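Local coordinates for protein hydroquinone dioxygenase large subunit (Pseudomonas sp., PDB 4ZXA) that probably catalyses, together with its small subunit, the iron(II)-dependent ring cleavage of hydroquinone by dioxygen, at residues E[256-262]-E[297-303]. Sequence-based numbering, arbitrary orientation.
With CD (cadmium ion), chain I; H8N (4-hydroxybenzonitrile), chain J.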
# COMPACT_ATOMS: atom_id res chain seq x y z
N HIS E 256 7.32 -2.19 -12.29
CA HIS E 256 8.41 -2.05 -13.24
C HIS E 256 7.95 -1.53 -14.58
O HIS E 256 7.00 -2.05 -15.16
CB HIS E 256 9.10 -3.40 -13.44
CG HIS E 256 10.33 -3.30 -14.29
ND1 HIS E 256 10.71 -4.30 -15.15
CD2 HIS E 256 11.25 -2.33 -14.40
CE1 HIS E 256 11.82 -3.95 -15.77
NE2 HIS E 256 12.18 -2.76 -15.33
N GLY E 257 8.61 -0.48 -15.06
CA GLY E 257 8.40 -0.00 -16.42
C GLY E 257 9.49 -0.55 -17.33
O GLY E 257 10.67 -0.27 -17.13
N ASN E 258 9.09 -1.35 -18.32
CA ASN E 258 10.04 -2.09 -19.16
C ASN E 258 10.82 -1.23 -20.19
O ASN E 258 10.36 -0.17 -20.59
CB ASN E 258 9.29 -3.21 -19.90
CG ASN E 258 9.08 -4.45 -19.03
OD1 ASN E 258 9.19 -4.41 -17.81
ND2 ASN E 258 8.77 -5.57 -19.68
N ASP E 259 11.99 -1.70 -20.62
CA ASP E 259 12.64 -1.10 -21.79
C ASP E 259 13.22 -2.15 -22.75
O ASP E 259 14.00 -1.82 -23.66
CB ASP E 259 13.74 -0.13 -21.36
CG ASP E 259 14.98 -0.84 -20.86
OD1 ASP E 259 14.89 -2.03 -20.49
OD2 ASP E 259 16.05 -0.20 -20.83
N ARG E 260 12.85 -3.40 -22.53
CA ARG E 260 13.17 -4.52 -23.41
C ARG E 260 12.06 -5.53 -23.19
O ARG E 260 11.32 -5.42 -22.22
CB ARG E 260 14.51 -5.13 -23.03
CG ARG E 260 14.63 -5.54 -21.57
CD ARG E 260 16.09 -5.63 -21.12
NE ARG E 260 16.71 -4.31 -21.22
CZ ARG E 260 18.01 -4.08 -21.34
NH1 ARG E 260 18.87 -5.10 -21.36
NH2 ARG E 260 18.46 -2.83 -21.44
N VAL E 261 11.91 -6.50 -24.08
CA VAL E 261 10.95 -7.57 -23.87
C VAL E 261 11.50 -8.49 -22.76
O VAL E 261 12.70 -8.78 -22.73
CB VAL E 261 10.74 -8.38 -25.17
CG1 VAL E 261 9.95 -9.66 -24.88
CG2 VAL E 261 10.02 -7.54 -26.22
N GLU E 262 10.63 -8.92 -21.85
CA GLU E 262 11.00 -9.91 -20.84
C GLU E 262 10.22 -11.19 -21.06
O GLU E 262 9.10 -11.14 -21.57
CB GLU E 262 10.67 -9.41 -19.44
CG GLU E 262 11.49 -8.23 -19.02
CD GLU E 262 10.85 -7.48 -17.87
OE1 GLU E 262 9.63 -7.67 -17.65
OE2 GLU E 262 11.56 -6.72 -17.18
N MET E 297 6.62 -10.31 -21.70
CA MET E 297 6.21 -8.98 -21.26
C MET E 297 6.85 -7.92 -22.18
O MET E 297 8.07 -7.77 -22.22
CB MET E 297 6.56 -8.76 -19.78
CG MET E 297 5.81 -9.70 -18.82
SD MET E 297 4.08 -9.21 -18.60
CE MET E 297 3.43 -10.59 -17.64
N PRO E 298 6.02 -7.20 -22.94
CA PRO E 298 6.52 -6.28 -23.98
C PRO E 298 7.33 -5.12 -23.43
O PRO E 298 7.29 -4.79 -22.23
CB PRO E 298 5.24 -5.75 -24.64
CG PRO E 298 4.14 -6.69 -24.20
CD PRO E 298 4.55 -7.19 -22.85
N ALA E 299 8.07 -4.47 -24.33
CA ALA E 299 8.99 -3.42 -23.94
C ALA E 299 8.29 -2.10 -23.64
O ALA E 299 8.93 -1.15 -23.19
CB ALA E 299 10.02 -3.24 -25.02
N ASP E 300 6.98 -2.02 -23.90
CA ASP E 300 6.26 -0.75 -23.79
C ASP E 300 5.19 -0.73 -22.70
O ASP E 300 4.28 0.10 -22.73
CB ASP E 300 5.65 -0.34 -25.14
CG ASP E 300 4.66 -1.37 -25.68
OD1 ASP E 300 4.64 -2.52 -25.18
OD2 ASP E 300 3.91 -1.02 -26.63
N ILE E 301 5.30 -1.64 -21.74
CA ILE E 301 4.33 -1.67 -20.66
C ILE E 301 5.04 -1.55 -19.32
O ILE E 301 6.26 -1.60 -19.25
CB ILE E 301 3.41 -2.96 -20.71
CG1 ILE E 301 4.24 -4.25 -20.80
CG2 ILE E 301 2.43 -2.90 -21.88
CD1 ILE E 301 4.88 -4.68 -19.50
N ARG E 302 4.26 -1.37 -18.27
CA ARG E 302 4.75 -1.51 -16.91
C ARG E 302 3.85 -2.54 -16.23
O ARG E 302 2.71 -2.77 -16.67
CB ARG E 302 4.65 -0.18 -16.18
CG ARG E 302 3.22 0.29 -16.02
CD ARG E 302 3.16 1.70 -15.51
NE ARG E 302 2.20 1.80 -14.41
CZ ARG E 302 1.77 2.94 -13.90
NH1 ARG E 302 2.19 4.10 -14.40
NH2 ARG E 302 0.90 2.93 -12.89
N HIS E 303 4.33 -3.15 -15.16
CA HIS E 303 3.60 -4.25 -14.56
C HIS E 303 4.04 -4.52 -13.13
O HIS E 303 5.06 -4.01 -12.69
CB HIS E 303 3.76 -5.50 -15.42
CG HIS E 303 5.20 -5.91 -15.63
ND1 HIS E 303 5.56 -6.95 -16.44
CD2 HIS E 303 6.34 -5.41 -15.10
CE1 HIS E 303 6.88 -7.08 -16.42
NE2 HIS E 303 7.37 -6.16 -15.61
CD CD I . 9.53 -5.89 -16.03
NAA H8N J . 10.18 -7.01 -14.09
CAC H8N J . 10.40 -7.76 -13.25
CAI H8N J . 10.65 -8.78 -12.19
CAF H8N J . 9.89 -9.94 -12.20
CAD H8N J . 10.10 -10.91 -11.22
CAH H8N J . 11.06 -10.67 -10.26
OAB H8N J . 11.26 -11.62 -9.28
CAE H8N J . 11.82 -9.51 -10.24
CAG H8N J . 11.61 -8.55 -11.22
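His303 turns one edge of its imidazole toward the carboxylate of Glu262, with CE1 3.1 Å from Glu262 OE1 and the two planes only 21° apart. Both reach the same cadmium ion: His303 through NE2 at 2.2 Å, Glu262 through OE1 and OE2, a bidentate grip suited to a carboxylate on an extended chain. His256, antiparallel partner of His303, binds the metal through ND1; its CG stands anti to the backbone N (chi1 -174°), which swings the ring out to the metal, while its NE2 is held by the carbonyl of Tyr80. Asn258 OD1 binds the cadmium at 2.3 Å, its amide plane perpendicular to the His303 ring. An amide suits this place because its other end can donate: ND2 bonds Pro298 O at 3.0 Å, from above the carbonyl plane, and more weakly Glu262 OE1, so one ligand steadies another. His303 ND1, the ring atom next to CE1, makes a weak bond to Met297 SD, which may help to set the ring's rotation.

Antiparallel hydrogen-bonded pairs join the segments at both ends, His256 with His303 and Glu262 with Met297; between them Asn258 N bonds Ile301 O, nearly straight at 168°. Ala299, in the type I turn of 298-301, lays its CB against the backbone of Arg260, where a small side chain suits the close approach. This is a cupin metal centre, with ligands from two neighbouring parts of the barrel. The nitrile nitrogen NAA of 4-hydroxybenzonitrile binds the cadmium at 2.3 Å, consistent with cadmium standing in the place of the catalytic iron(II), which probably offers the same position to a ligand from outside the protein.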